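Local coordinates for aminopeptidase N (PDB 5DLL), which removes N-terminal residues, preferably alanine, from peptides as a zinc-dependent M1 aminopeptidase, and probably helps to degrade intracellular peptides, at residues Met275-Gly279 with Leu280-Asn284; Lys193-Cys196 with Tyr197-Ala200; Arg625-Val629 with Asp630-Leu634. All coordinates share one frame; numbering follows the deposited sequence.

Interaction 1 of 3, residues Met275-Gly279 with Leu280-Asn284; sequences MENKG and LNIFN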
loop_
_atom_site.group_PDB
_atom_site.type_symbol
_atom_site.label_atom_id
_atom_site.label_comp_id
_atom_site.label_asym_id
_atom_site.label_seq_id
_atom_site.Cartn_x
_atom_site.Cartn_y
_atom_site.Cartn_z
ATOM N N MET A 275 -2.335 -6.778 10.266
ATOM C CA MET A 275 -3.500 -7.640 10.061
ATOM C C MET A 275 -4.719 -7.119 10.807
ATOM O O MET A 275 -4.620 -6.721 11.964
ATOM C CB MET A 275 -3.191 -9.086 10.476
ATOM C CG MET A 275 -4.349 -10.064 10.271
ATOM S SD MET A 275 -4.849 -10.293 8.545
ATOM C CE MET A 275 -6.604 -10.628 8.722
ATOM N N GLU A 276 -5.873 -7.173 10.141
ATOM C CA GLU A 276 -7.085 -6.514 10.620
ATOM C C GLU A 276 -7.939 -7.363 11.559
ATOM O O GLU A 276 -9.168 -7.245 11.548
ATOM C CB GLU A 276 -7.951 -6.073 9.428
ATOM C CG GLU A 276 -8.674 -7.195 8.689
ATOM C CD GLU A 276 -8.074 -7.548 7.345
ATOM O OE1 GLU A 276 -6.878 -7.252 7.110
ATOM O OE2 GLU A 276 -8.822 -8.138 6.527
ATOM N N ASN A 277 -7.317 -8.202 12.382
ATOM C CA ASN A 277 -8.093 -9.125 13.212
ATOM C C ASN A 277 -9.085 -8.331 14.055
ATOM O O ASN A 277 -8.719 -7.321 14.651
ATOM C CB ASN A 277 -7.194 -9.987 14.105
ATOM C CG ASN A 277 -6.123 -10.722 13.328
ATOM O OD1 ASN A 277 -4.935 -10.556 13.592
ATOM N ND2 ASN A 277 -6.537 -11.540 12.367
ATOM N N LYS A 278 -10.337 -8.781 14.075
ATOM C CA LYS A 278 -11.433 -8.020 14.669
ATOM C C LYS A 278 -11.173 -7.694 16.143
ATOM O O LYS A 278 -11.054 -8.590 16.975
ATOM C CB LYS A 278 -12.747 -8.789 14.500
ATOM C CG LYS A 278 -13.978 -8.170 15.153
ATOM C CD LYS A 278 -14.324 -6.802 14.590
ATOM C CE LYS A 278 -15.724 -6.362 15.011
ATOM N NZ LYS A 278 -16.767 -6.882 14.082
ATOM N N GLY A 279 -11.057 -6.399 16.441
ATOM C CA GLY A 279 -10.852 -5.916 17.808
ATOM C C GLY A 279 -9.429 -6.075 18.319
ATOM O O GLY A 279 -9.112 -5.683 19.443
ATOM N N LEU A 280 -8.561 -6.629 17.479
ATOM C CA LEU A 280 -7.247 -7.087 17.913
ATOM C C LEU A 280 -6.324 -7.078 16.705
ATOM O O LEU A 280 -5.969 -8.115 16.156
ATOM C CB LEU A 280 -7.353 -8.490 18.530
ATOM C CG LEU A 280 -6.077 -9.139 19.083
ATOM C CD1 LEU A 280 -5.273 -8.192 19.958
ATOM C CD2 LEU A 280 -6.430 -10.396 19.855
ATOM N N ASN A 281 -5.969 -5.882 16.267
ATOM C CA ASN A 281 -5.085 -5.743 15.131
ATOM C C ASN A 281 -3.680 -6.102 15.580
ATOM O O ASN A 281 -3.324 -5.901 16.744
ATOM C CB ASN A 281 -5.144 -4.320 14.577
ATOM C CG ASN A 281 -6.506 -3.970 13.997
ATOM O OD1 ASN A 281 -7.418 -4.803 13.947
ATOM N ND2 ASN A 281 -6.650 -2.730 13.546
ATOM N N ILE A 282 -2.902 -6.672 14.668
ATOM C CA ILE A 282 -1.537 -7.084 14.964
ATOM C C ILE A 282 -0.650 -6.479 13.896
ATOM O O ILE A 282 -0.990 -6.497 12.711
ATOM C CB ILE A 282 -1.391 -8.624 14.997
ATOM C CG1 ILE A 282 -2.368 -9.227 16.018
ATOM C CG2 ILE A 282 0.038 -9.033 15.354
ATOM C CD1 ILE A 282 -2.186 -10.713 16.262
ATOM N N PHE A 283 0.479 -5.929 14.331
ATOM C CA PHE A 283 1.394 -5.226 13.441
ATOM C C PHE A 283 2.819 -5.660 13.708
ATOM O O PHE A 283 3.153 -6.071 14.819
ATOM C CB PHE A 283 1.336 -3.711 13.672
ATOM C CG PHE A 283 0.001 -3.085 13.385
ATOM C CD1 PHE A 283 -0.990 -3.064 14.357
ATOM C CD2 PHE A 283 -0.251 -2.475 12.162
ATOM C CE1 PHE A 283 -2.220 -2.471 14.105
ATOM C CE2 PHE A 283 -1.480 -1.879 11.906
ATOM C CZ PHE A 283 -2.467 -1.882 12.877
ATOM N N ASN A 284 3.647 -5.548 12.676
ATOM C CA ASN A 284 5.090 -5.547 12.831
ATOM C C ASN A 284 5.436 -4.279 13.594
ATOM O O ASN A 284 4.842 -3.229 13.328
ATOM C CB ASN A 284 5.752 -5.528 11.451
ATOM C CG ASN A 284 7.186 -6.013 11.472
ATOM O OD1 ASN A 284 7.955 -5.718 12.388
ATOM N ND2 ASN A 284 7.555 -6.761 10.445
#
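Met275 and Ile282 face each other as an antiparallel, hydrogen-bonded pair across a tight chain reversal. Met275 N reaches Ile282 O at 2.8 Å, nearly in line with that carbonyl, and Ile282 N returns a bond of 3.2 Å to Met275 O, lying in the carbonyl plane. Met275 O also receives a CA-H...O contact from Asn281 CA at 3.3 Å. The reversal is a type II beta turn from Asn277 to Leu280, closed by Leu280 N on Asn277 O at 2.9 Å with the donor well above the carbonyl plane; Gly279 takes the positive phi.

Met275, Glu276 and Asn277 end the GAMEN sequence of M1 aminopeptidases, and the hairpin presents it beside the zinc site. Glu276 starts away from strand 280-284, and the nearest atoms of its side chain lie about 3 Å from His313 and about 4 Å from Glu332 and the zinc ion; OE2 forms a salt bridge with Lys331. In relatives this glutamate recognises the substrate's free amino terminus, and it probably does so here.

Beyond the backbone bonds, the contact between Asn277 and Ile282 is wider: with chi1 at -54°, Asn277 turns CG beside its own backbone N, and OD1 comes obliquely to within 3.8 Å of Ile282 CG1. Beside the turn Leu280 packs on Met263; the strand runs on to the partly exposed Asn284.

Interaction 2 of 3, residues Lys193-Cys196 with Tyr197-Ala200; sequences KKPC and YLFA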
loop_
_atom_site.group_PDB
_atom_site.type_symbol
_atom_site.label_atom_id
_atom_site.label_comp_id
_atom_site.label_asym_id
_atom_site.label_seq_id
_atom_site.Cartn_x
_atom_site.Cartn_y
_atom_site.Cartn_z
ATOM N N LYS A 193 -21.023 -11.782 14.021
ATOM C CA LYS A 193 -20.596 -12.841 13.110
ATOM C C LYS A 193 -19.363 -12.412 12.297
ATOM O O LYS A 193 -19.336 -11.318 11.732
ATOM C CB LYS A 193 -21.734 -13.208 12.152
ATOM C CG LYS A 193 -22.925 -13.886 12.814
ATOM C CD LYS A 193 -24.155 -13.872 11.914
ATOM C CE LYS A 193 -24.049 -14.853 10.752
ATOM N NZ LYS A 193 -24.074 -16.283 11.184
ATOM N N LYS A 194 -18.343 -13.271 12.260
ATOM C CA LYS A 194 -17.149 -13.026 11.455
ATOM C C LYS A 194 -16.592 -14.320 10.882
ATOM O O LYS A 194 -16.778 -15.388 11.470
ATOM C CB LYS A 194 -16.064 -12.327 12.281
ATOM C CG LYS A 194 -15.424 -13.166 13.382
ATOM C CD LYS A 194 -14.236 -12.429 13.985
ATOM C CE LYS A 194 -13.521 -13.241 15.057
ATOM N NZ LYS A 194 -14.137 -13.077 16.404
ATOM N N PRO A 195 -15.897 -14.229 9.734
ATOM C CA PRO A 195 -15.183 -15.394 9.214
ATOM C C PRO A 195 -13.931 -15.680 10.047
ATOM O O PRO A 195 -13.407 -14.783 10.703
ATOM C CB PRO A 195 -14.826 -14.981 7.786
ATOM C CG PRO A 195 -14.755 -13.494 7.823
ATOM C CD PRO A 195 -15.715 -13.036 8.881
ATOM N N CYS A 196 -13.456 -16.919 10.023
ATOM C CA CYS A 196 -12.365 -17.324 10.905
ATOM C C CYS A 196 -11.012 -16.669 10.594
ATOM O O CYS A 196 -10.157 -16.615 11.474
ATOM C CB CYS A 196 -12.223 -18.852 10.927
ATOM S SG CYS A 196 -12.043 -19.650 9.315
ATOM N N TYR A 197 -10.813 -16.158 9.377
ATOM C CA TYR A 197 -9.530 -15.538 9.015
ATOM C C TYR A 197 -9.241 -14.273 9.834
ATOM O O TYR A 197 -8.096 -13.809 9.893
ATOM C CB TYR A 197 -9.445 -15.258 7.503
ATOM C CG TYR A 197 -10.173 -14.018 7.012
ATOM C CD1 TYR A 197 -9.573 -12.761 7.083
ATOM C CD2 TYR A 197 -11.445 -14.105 6.450
ATOM C CE1 TYR A 197 -10.228 -11.621 6.630
ATOM C CE2 TYR A 197 -12.107 -12.972 5.991
ATOM C CZ TYR A 197 -11.494 -11.730 6.086
ATOM O OH TYR A 197 -12.141 -10.596 5.642
ATOM N N LEU A 198 -10.282 -13.733 10.466
ATOM C CA LEU A 198 -10.160 -12.589 11.372
ATOM C C LEU A 198 -10.047 -12.989 12.835
ATOM O O LEU A 198 -10.032 -12.121 13.715
ATOM C CB LEU A 198 -11.372 -11.674 11.222
ATOM C CG LEU A 198 -11.554 -11.113 9.824
ATOM C CD1 LEU A 198 -12.938 -10.514 9.723
ATOM C CD2 LEU A 198 -10.472 -10.093 9.507
ATOM N N PHE A 199 -9.984 -14.285 13.108
ATOM C CA PHE A 199 -9.776 -14.743 14.470
ATOM C C PHE A 199 -8.320 -14.487 14.856
ATOM O O PHE A 199 -7.410 -14.688 14.041
ATOM C CB PHE A 199 -10.113 -16.231 14.630
ATOM C CG PHE A 199 -9.640 -16.803 15.930
ATOM C CD1 PHE A 199 -8.355 -17.320 16.046
ATOM C CD2 PHE A 199 -10.450 -16.775 17.048
ATOM C CE1 PHE A 199 -7.895 -17.813 17.253
ATOM C CE2 PHE A 199 -9.996 -17.271 18.259
ATOM C CZ PHE A 199 -8.720 -17.790 18.362
ATOM N N ALA A 200 -8.109 -14.044 16.095
ATOM C CA ALA A 200 -6.760 -13.883 16.637
ATOM C C ALA A 200 -6.679 -14.212 18.124
ATOM O O ALA A 200 -7.651 -14.046 18.875
ATOM C CB ALA A 200 -6.248 -12.474 16.384
#
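The Tyr197 ring is met obliquely by the pyrrolidine of Pro195, whose CG comes to 3.3 Å from Tyr197 CE2; the two side chains lie alongside and point the same way. Over one face of the phenol stands Leu198 CG, displaced toward the rim. Tyr197 reaches this place because its chi1 of 79° tucks CG between the backbone N and the carbonyl carbon. Trp325 makes an edge-to-face ring contact with it, Thr321 is hydrogen-bonded to its hydroxyl, and the second ring, Phe199, makes its own edge-to-face pair with Phe137.

A short 3-10 turn produces this grouping as the chain leaves strand 193-195 in the M1 N-terminal domain. Its i to i+3 bonds are unequal: Leu198 N to Pro195 O is weak at 3.3 Å, whereas Phe199 N meets Cys196 O at 2.9 Å, approaching from above the carbonyl plane.

The Leu198 side chain runs at a slant across those of Pro195 and Lys194. Its CD1 lies 3.8 Å from Pro195 CD, and its CB is 4.1 Å from Lys194 CD. The lysine is extended as far as CE and bends at chi4 (-86°), with NZ in a salt bridge to Asp190.

Interaction 3 of 3, residues Arg625-Val629 with Asp630-Leu634; sequences RVIMV and DDIVL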
loop_
_atom_site.group_PDB
_atom_site.type_symbol
_atom_site.label_atom_id
_atom_site.label_comp_id
_atom_site.label_asym_id
_atom_site.label_seq_id
_atom_site.Cartn_x
_atom_site.Cartn_y
_atom_site.Cartn_z
ATOM N N ARG A 625 10.882 3.751 -25.353
ATOM C CA ARG A 625 10.796 2.340 -25.720
ATOM C C ARG A 625 12.154 1.668 -25.484
ATOM O O ARG A 625 12.229 0.587 -24.897
ATOM C CB ARG A 625 10.357 2.189 -27.181
ATOM C CG ARG A 625 9.836 0.800 -27.533
ATOM C CD ARG A 625 9.393 0.702 -28.988
ATOM N NE ARG A 625 10.471 1.048 -29.916
ATOM C CZ ARG A 625 11.491 0.253 -30.243
ATOM N NH1 ARG A 625 11.602 -0.970 -29.727
ATOM N NH2 ARG A 625 12.414 0.684 -31.096
ATOM N N VAL A 626 13.216 2.318 -25.953
ATOM C CA VAL A 626 14.588 1.921 -25.648
ATOM C C VAL A 626 15.187 2.995 -24.740
ATOM O O VAL A 626 15.365 4.142 -25.160
ATOM C CB VAL A 626 15.440 1.789 -26.927
ATOM C CG1 VAL A 626 16.846 1.307 -26.586
ATOM C CG2 VAL A 626 14.769 0.849 -27.924
ATOM N N ILE A 627 15.488 2.622 -23.498
ATOM C CA ILE A 627 15.946 3.578 -22.491
ATOM C C ILE A 627 17.366 4.066 -22.789
ATOM O O ILE A 627 18.341 3.327 -22.615
ATOM C CB ILE A 627 15.882 2.967 -21.073
ATOM C CG1 ILE A 627 14.419 2.702 -20.685
ATOM C CG2 ILE A 627 16.558 3.883 -20.055
ATOM C CD1 ILE A 627 14.232 1.926 -19.394
ATOM N N MET A 628 17.472 5.312 -23.243
ATOM C CA MET A 628 18.766 5.939 -23.500
ATOM C C MET A 628 19.228 6.592 -22.205
ATOM O O MET A 628 18.871 7.731 -21.914
ATOM C CB MET A 628 18.645 6.979 -24.617
ATOM C CG MET A 628 18.013 6.451 -25.898
ATOM S SD MET A 628 18.841 4.996 -26.564
ATOM C CE MET A 628 20.485 5.649 -26.864
ATOM N N VAL A 629 20.020 5.858 -21.428
ATOM C CA VAL A 629 20.336 6.257 -20.056
ATOM C C VAL A 629 21.134 7.553 -19.988
ATOM O O VAL A 629 20.777 8.454 -19.234
ATOM C CB VAL A 629 21.087 5.142 -19.292
ATOM C CG1 VAL A 629 21.597 5.641 -17.941
ATOM C CG2 VAL A 629 20.178 3.935 -19.104
ATOM N N ASP A 630 22.200 7.652 -20.774
ATOM C CA ASP A 630 23.066 8.834 -20.730
ATOM C C ASP A 630 22.404 10.078 -21.328
ATOM O O ASP A 630 22.663 11.189 -20.868
ATOM C CB ASP A 630 24.410 8.555 -21.410
ATOM C CG ASP A 630 25.246 7.528 -20.656
ATOM O OD1 ASP A 630 25.439 7.692 -19.427
ATOM O OD2 ASP A 630 25.713 6.560 -21.300
ATOM N N ASP A 631 21.560 9.896 -22.346
ATOM C CA ASP A 631 20.743 10.993 -22.883
ATOM C C ASP A 631 19.883 11.610 -21.780
ATOM O O ASP A 631 19.844 12.834 -21.616
ATOM C CB ASP A 631 19.826 10.507 -24.017
ATOM C CG ASP A 631 20.525 10.457 -25.363
ATOM O OD1 ASP A 631 21.375 9.565 -25.573
ATOM O OD2 ASP A 631 20.204 11.305 -26.222
ATOM N N ILE A 632 19.208 10.751 -21.019
ATOM C CA ILE A 632 18.342 11.196 -19.930
ATOM C C ILE A 632 19.114 12.002 -18.878
ATOM O O ILE A 632 18.794 13.167 -18.645
ATOM C CB ILE A 632 17.594 10.011 -19.279
ATOM C CG1 ILE A 632 16.520 9.486 -20.236
ATOM C CG2 ILE A 632 16.950 10.420 -17.959
ATOM C CD1 ILE A 632 15.894 8.172 -19.807
ATOM N N VAL A 633 20.131 11.399 -18.262
ATOM C CA VAL A 633 20.831 12.057 -17.144
ATOM C C VAL A 633 21.420 13.419 -17.530
ATOM O O VAL A 633 21.275 14.379 -16.782
ATOM C CB VAL A 633 21.935 11.177 -16.484
ATOM C CG1 VAL A 633 21.354 9.872 -15.952
ATOM C CG2 VAL A 633 23.092 10.910 -17.438
ATOM N N LEU A 634 22.057 13.508 -18.693
ATOM C CA LEU A 634 22.728 14.745 -19.104
ATOM C C LEU A 634 21.722 15.865 -19.389
ATOM O O LEU A 634 21.963 17.030 -19.060
ATOM C CB LEU A 634 23.612 14.496 -20.335
ATOM C CG LEU A 634 24.775 13.510 -20.144
ATOM C CD1 LEU A 634 25.396 13.131 -21.484
ATOM C CD2 LEU A 634 25.825 14.071 -19.194
#
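Met628 O accepts the amide of Ile632, the N-O distance being 3.2 Å and the angle at the hydrogen 161°. This bond opens helix 629-646, with Met628 in the N-cap position, inside the helical C-terminal domain whose sequence belongs to the ARM-repeat type. The next bond of the alpha-helical series is straighter: Val633 N meets Val629 O at 3.2 Å and 172°, in the plane of the carbonyl. Leu634 N then continues the pattern to Asp630 O, so three successive i to i+4 bonds establish the first turns.

Side chains also lie close to the oxygens of Met628 and Val629. Ile632 has a chi1 of -71°, which sets CG1 beside its own backbone N and brings it to 3.4 Å from Met628 O; the aliphatic branch thus shields the oxygen that its own amide binds. The far end of Ile632 makes a loose apolar contact, CD1 to Ile627 CG2 at 4.3 Å, and both isoleucines also pack on Ala621, so the loop and the helix start both lie against the preceding helix 617-621.

A different environment surrounds the acidic pair. Asp631 is exposed, and its CB rests 3.8 Å from Met628 CB, next to the partly exposed methionine. Asp630 directs OD2 into a salt bridge with Arg837 of helix 835-849, which ties the start of this helix to a much later part of the domain. Two carboxylates in a first helical turn would probably interact favourably with the positive end of the helix dipole. Val629 and Val633, one turn apart, both touch Phe791 of helix 791-794, and within the turn itself Val633 CG1 lies 3.6 Å from Val629 O.

Along the chain the order is interaction 2, interaction 1, interaction 3. Interactions 2 and 1 touch although they belong to different domains: their centres are 11 Å apart, and Glu276 CG packs on Leu198 CD2 at 3.5 Å while Asn277 CB meets Ala200 CB at the same distance. The 3-10 turn of the N-terminal domain thus packs directly on the GAMEN segment at the edge of the catalytic domain's five-stranded sheet, so the region beside the zinc is built at a domain interface. Interaction 3 lies in the helical C-terminal domain across the chain's centre, its centre about 45 Å from that of interaction 1 and 51 Å from that of interaction 2.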